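Local atomic coordinates of NIPSNAP domain-containing protein (Burkholderia xenovorans, PDB entry 5KAK), a protein that is of unknown function but belongs to the NipSnap family, whose domain falls in the dimeric alpha-beta barrel clan. Residues Met9-Arg19 with Leu95-Pro106. Residues are numbered along the deposited sequence; the frame is centred on the assembly and turned at random.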
loop_
_atom_site.group_PDB
_atom_site.type_symbol
_atom_site.label_atom_id
_atom_site.label_comp_id
_atom_site.label_asym_id
_atom_site.label_seq_id
_atom_site.Cartn_x
_atom_site.Cartn_y
_atom_site.Cartn_z
ATOM N N MET E 9 -0.101 30.927 -1.562
ATOM C CA MET E 9 -1.324 30.197 -1.243
ATOM C C MET E 9 -1.065 28.694 -1.171
ATOM O O MET E 9 -0.313 28.140 -1.974
ATOM C CB MET E 9 -2.390 30.497 -2.299
ATOM C CG MET E 9 -3.308 29.329 -2.616
ATOM S SD MET E 9 -4.277 29.629 -4.104
ATOM C CE MET E 9 -5.248 28.134 -4.178
ATOM N N ILE E 10 -1.694 28.029 -0.203
ATOM C CA ILE E 10 -1.565 26.588 -0.043
ATOM C C ILE E 10 -2.957 25.974 0.044
ATOM O O ILE E 10 -3.933 26.631 0.413
ATOM C CB ILE E 10 -0.742 26.216 1.206
ATOM C CG1 ILE E 10 -1.558 26.513 2.466
ATOM C CG2 ILE E 10 0.585 26.971 1.222
ATOM C CD1 ILE E 10 -1.080 25.806 3.702
ATOM N N VAL E 11 -3.041 24.690 -0.296
ATOM C CA VAL E 11 -4.288 23.938 -0.206
ATOM C C VAL E 11 -4.023 22.682 0.603
ATOM O O VAL E 11 -3.089 21.935 0.303
ATOM C CB VAL E 11 -4.840 23.578 -1.601
ATOM C CG1 VAL E 11 -5.983 22.579 -1.498
ATOM C CG2 VAL E 11 -5.278 24.862 -2.336
ATOM N N GLU E 12 -4.845 22.434 1.618
ATOM C CA GLU E 12 -4.746 21.188 2.366
ATOM C C GLU E 12 -5.813 20.230 1.865
ATOM O O GLU E 12 -7.001 20.568 1.867
ATOM C CB GLU E 12 -4.917 21.408 3.868
ATOM C CG GLU E 12 -4.750 20.117 4.678
ATOM C CD GLU E 12 -4.956 20.330 6.181
ATOM O OE1 GLU E 12 -4.693 19.401 6.964
ATOM O OE2 GLU E 12 -5.351 21.439 6.586
ATOM N N GLU E 13 -5.389 19.051 1.426
ATOM C CA GLU E 13 -6.308 17.973 1.092
ATOM C C GLU E 13 -6.364 17.016 2.275
ATOM O O GLU E 13 -5.325 16.554 2.751
ATOM C CB GLU E 13 -5.873 17.242 -0.177
ATOM C CG GLU E 13 -6.857 16.157 -0.563
ATOM C CD GLU E 13 -6.580 15.548 -1.923
ATOM O OE1 GLU E 13 -5.432 15.622 -2.420
ATOM O OE2 GLU E 13 -7.532 14.983 -2.493
ATOM N N ARG E 14 -7.568 16.767 2.791
ATOM C CA ARG E 14 -7.757 15.825 3.881
ATOM C C ARG E 14 -8.581 14.658 3.358
ATOM O O ARG E 14 -9.575 14.857 2.650
ATOM C CB ARG E 14 -8.423 16.501 5.096
ATOM C CG ARG E 14 -7.538 17.608 5.669
ATOM C CD ARG E 14 -8.184 18.275 6.863
ATOM N NE ARG E 14 -8.281 17.404 8.029
ATOM C CZ ARG E 14 -7.301 17.218 8.918
ATOM N NH1 ARG E 14 -6.129 17.813 8.769
ATOM N NH2 ARG E 14 -7.497 16.438 9.972
ATOM N N ILE E 15 -8.128 13.450 3.657
ATOM C CA ILE E 15 -8.710 12.224 3.120
ATOM C C ILE E 15 -9.019 11.319 4.307
ATOM O O ILE E 15 -8.093 10.846 4.981
ATOM C CB ILE E 15 -7.753 11.530 2.138
ATOM C CG1 ILE E 15 -7.335 12.473 0.995
ATOM C CG2 ILE E 15 -8.361 10.240 1.641
ATOM C CD1 ILE E 15 -6.152 11.944 0.180
ATOM N N TYR E 16 -10.308 11.111 4.600
ATOM C CA TYR E 16 -10.708 10.253 5.707
ATOM C C TYR E 16 -11.329 8.969 5.187
ATOM O O TYR E 16 -12.248 9.000 4.357
ATOM C CB TYR E 16 -11.717 10.931 6.629
ATOM C CG TYR E 16 -11.323 12.239 7.262
ATOM C CD1 TYR E 16 -9.992 12.665 7.325
ATOM C CD2 TYR E 16 -12.291 13.024 7.838
ATOM C CE1 TYR E 16 -9.671 13.869 7.928
ATOM C CE2 TYR E 16 -11.986 14.210 8.441
ATOM C CZ TYR E 16 -10.679 14.639 8.481
ATOM O OH TYR E 16 -10.431 15.850 9.096
ATOM N N ASP E 17 -10.827 7.844 5.668
ATOM C CA ASP E 17 -11.470 6.569 5.401
ATOM C C ASP E 17 -12.428 6.264 6.544
ATOM O O ASP E 17 -12.052 6.360 7.709
ATOM C CB ASP E 17 -10.441 5.464 5.246
ATOM C CG ASP E 17 -9.508 5.705 4.079
ATOM O OD1 ASP E 17 -10.005 5.847 2.945
ATOM O OD2 ASP E 17 -8.284 5.777 4.306
ATOM N N LEU E 18 -13.655 5.892 6.198
ATOM C CA LEU E 18 -14.736 5.717 7.157
ATOM C C LEU E 18 -15.094 4.247 7.318
ATOM O O LEU E 18 -14.749 3.411 6.485
ATOM C CB LEU E 18 -15.979 6.497 6.708
ATOM C CG LEU E 18 -15.697 7.985 6.497
ATOM C CD1 LEU E 18 -16.934 8.719 6.027
ATOM C CD2 LEU E 18 -15.221 8.563 7.800
ATOM N N ARG E 19 -15.832 3.956 8.401
ATOM C CA ARG E 19 -16.486 2.669 8.586
ATOM C C ARG E 19 -17.301 2.360 7.330
ATOM O O ARG E 19 -17.819 3.284 6.689
ATOM C CB ARG E 19 -17.371 2.742 9.841
ATOM C CG ARG E 19 -18.314 1.582 10.067
ATOM C CD ARG E 19 -19.170 1.839 11.296
ATOM N NE ARG E 19 -20.296 2.739 11.035
ATOM C CZ ARG E 19 -21.001 3.336 11.995
ATOM N NH1 ARG E 19 -20.675 3.141 13.267
ATOM N NH2 ARG E 19 -22.025 4.131 11.691
ATOM N N LEU E 95 -17.253 7.218 13.280
ATOM C CA LEU E 95 -17.265 6.816 11.882
ATOM C C LEU E 95 -15.875 6.741 11.287
ATOM O O LEU E 95 -15.731 6.229 10.169
ATOM C CB LEU E 95 -18.111 7.783 11.044
ATOM C CG LEU E 95 -19.518 8.132 11.527
ATOM C CD1 LEU E 95 -20.091 9.320 10.750
ATOM C CD2 LEU E 95 -20.431 6.928 11.383
ATOM N N LEU E 96 -14.860 7.210 12.015
ATOM C CA LEU E 96 -13.504 7.318 11.483
ATOM C C LEU E 96 -12.744 6.003 11.606
ATOM O O LEU E 96 -12.882 5.270 12.591
ATOM C CB LEU E 96 -12.745 8.416 12.224
ATOM C CG LEU E 96 -13.367 9.803 12.133
ATOM C CD1 LEU E 96 -12.635 10.783 13.048
ATOM C CD2 LEU E 96 -13.299 10.263 10.698
ATOM N N VAL E 97 -11.982 5.684 10.558
ATOM C CA VAL E 97 -11.061 4.553 10.552
ATOM C C VAL E 97 -9.624 5.009 10.346
ATOM O O VAL E 97 -8.708 4.545 11.046
ATOM C CB VAL E 97 -11.462 3.510 9.482
ATOM C CG1 VAL E 97 -10.370 2.478 9.301
ATOM C CG2 VAL E 97 -12.786 2.838 9.846
ATOM N N ARG E 98 -9.401 5.925 9.412
ATOM C CA ARG E 98 -8.056 6.366 9.058
ATOM C C ARG E 98 -8.127 7.776 8.500
ATOM O O ARG E 98 -9.083 8.120 7.796
ATOM C CB ARG E 98 -7.444 5.409 8.032
ATOM C CG ARG E 98 -6.078 5.783 7.502
ATOM C CD ARG E 98 -5.632 4.737 6.492
ATOM N NE ARG E 98 -5.669 3.393 7.069
ATOM C CZ ARG E 98 -6.639 2.501 6.861
ATOM N NH1 ARG E 98 -7.670 2.795 6.077
ATOM N NH2 ARG E 98 -6.581 1.315 7.448
ATOM N N MET E 99 -7.112 8.582 8.810
ATOM C CA MET E 99 -7.050 9.958 8.349
ATOM C C MET E 99 -5.667 10.222 7.771
ATOM O O MET E 99 -4.662 9.768 8.329
ATOM C CB MET E 99 -7.359 10.937 9.490
ATOM C CG MET E 99 -8.706 10.658 10.165
ATOM S SD MET E 99 -8.848 11.443 11.779
ATOM C CE MET E 99 -8.500 13.133 11.347
ATOM N N GLN E 100 -5.636 10.944 6.647
ATOM C CA GLN E 100 -4.403 11.413 6.013
ATOM C C GLN E 100 -4.597 12.848 5.533
ATOM O O GLN E 100 -5.719 13.262 5.222
ATOM C CB GLN E 100 -4.012 10.489 4.846
ATOM C CG GLN E 100 -3.251 11.148 3.706
ATOM C CD GLN E 100 -2.964 10.189 2.565
ATOM O OE1 GLN E 100 -3.339 9.018 2.610
ATOM N NE2 GLN E 100 -2.298 10.684 1.537
ATOM N N ASN E 101 -3.493 13.609 5.449
ATOM C CA ASN E 101 -3.550 14.902 4.777
ATOM C C ASN E 101 -2.296 15.122 3.944
ATOM O O ASN E 101 -1.296 14.410 4.066
ATOM C CB ASN E 101 -3.807 16.095 5.727
ATOM C CG ASN E 101 -2.790 16.233 6.872
ATOM O OD1 ASN E 101 -2.044 15.314 7.203
ATOM N ND2 ASN E 101 -2.776 17.420 7.489
ATOM N N LYS E 102 -2.435 16.053 3.010
ATOM C CA LYS E 102 -1.384 16.497 2.105
ATOM C C LYS E 102 -1.435 18.007 2.023
ATOM O O LYS E 102 -2.511 18.614 2.095
ATOM C CB LYS E 102 -1.536 15.971 0.667
ATOM C CG LYS E 102 -1.779 14.508 0.491
ATOM C CD LYS E 102 -2.144 14.259 -0.964
ATOM C CE LYS E 102 -2.519 12.804 -1.161
ATOM N NZ LYS E 102 -2.701 12.432 -2.588
ATOM N N ILE E 103 -0.275 18.621 1.827
ATOM C CA ILE E 103 -0.201 20.054 1.552
ATOM C C ILE E 103 0.090 20.218 0.070
ATOM O O ILE E 103 1.106 19.718 -0.435
ATOM C CB ILE E 103 0.837 20.769 2.431
ATOM C CG1 ILE E 103 0.365 20.754 3.882
ATOM C CG2 ILE E 103 1.025 22.218 1.967
ATOM C CD1 ILE E 103 -0.979 21.475 4.109
ATOM N N LEU E 104 -0.839 20.860 -0.632
ATOM C CA LEU E 104 -0.795 21.007 -2.079
ATOM C C LEU E 104 -0.420 22.441 -2.433
ATOM O O LEU E 104 -0.824 23.376 -1.744
ATOM C CB LEU E 104 -2.152 20.663 -2.691
ATOM C CG LEU E 104 -2.632 19.252 -2.345
ATOM C CD1 LEU E 104 -4.050 18.982 -2.831
ATOM C CD2 LEU E 104 -1.641 18.258 -2.944
ATOM N N LEU E 105 0.364 22.611 -3.506
ATOM C CA LEU E 105 0.687 23.943 -3.991
ATOM C C LEU E 105 0.099 24.132 -5.380
ATOM O O LEU E 105 0.265 23.251 -6.238
ATOM C CB LEU E 105 2.196 24.158 -4.024
ATOM C CG LEU E 105 2.871 24.023 -2.654
ATOM C CD1 LEU E 105 4.386 24.157 -2.788
ATOM C CD2 LEU E 105 2.341 25.060 -1.688
ATOM N N PRO E 106 -0.611 25.228 -5.635
ATOM C CA PRO E 106 -1.269 25.382 -6.939
ATOM C C PRO E 106 -0.266 25.678 -8.043
ATOM O O PRO E 106 0.677 26.452 -7.870
ATOM C CB PRO E 106 -2.208 26.572 -6.725
ATOM C CG PRO E 106 -1.558 27.362 -5.654
ATOM C CD PRO E 106 -0.928 26.345 -4.728
HETATM O O HOH W 1 -4.889 13.325 -3.603
#
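V11 and L104, E13 and K102, I15 and Q100, and D17 and R98 form the hydrogen-bonded pairs of an antiparallel ladder between strands 10-18 and 98-106, a worked example of regular register interrupted by a classic beta bulge. V97 and R98 both face D17, whose O accepts V97 N at 2.9 Å and R98 N at 3.2 Å; the register slips by one residue, and R19 N then closes on L95 O.

Polar side chains meet on the face of E12, R14, Y16, M99 and N101. N101 ND2 donates to E12 OE1 (2.8 Å, nearly straight) on the anti side but tilted out of the carboxylate plane, while R14 NH1 forms a salt bridge to that oxygen from above the opposite face. With R14 bent at chi3 (68°), its NE and NH2 both grip Y16 OH in the guanidinium plane, which fixes its rotation. E12 OE2 is held by R71.

On the other face, a water bridges E13 OE1 and K102 NZ, while K102 NZ also bonds Q58 of a second subunit. D17 OD2 lies at the edge of the R98 guanidinium, 3.5 Å from NH1, in a long salt bridge; D17 OD1 is hydrogen-bonded to Q58 NE2 of its own chain.

Among apolar contacts, bent M99 lays CG and CE against Y16 CD1 and CE1, with SD farther above the face, 4.9 Å from the ring centroid: a Met-aromatic contact. P106 CG packs on M9 SD.

Strand 58-65 flanks 10-18 on its other side, helices 68-80 and 23-42 pack against the E12-Y16 face, and residues 103-106 continue the sheet into the second subunit.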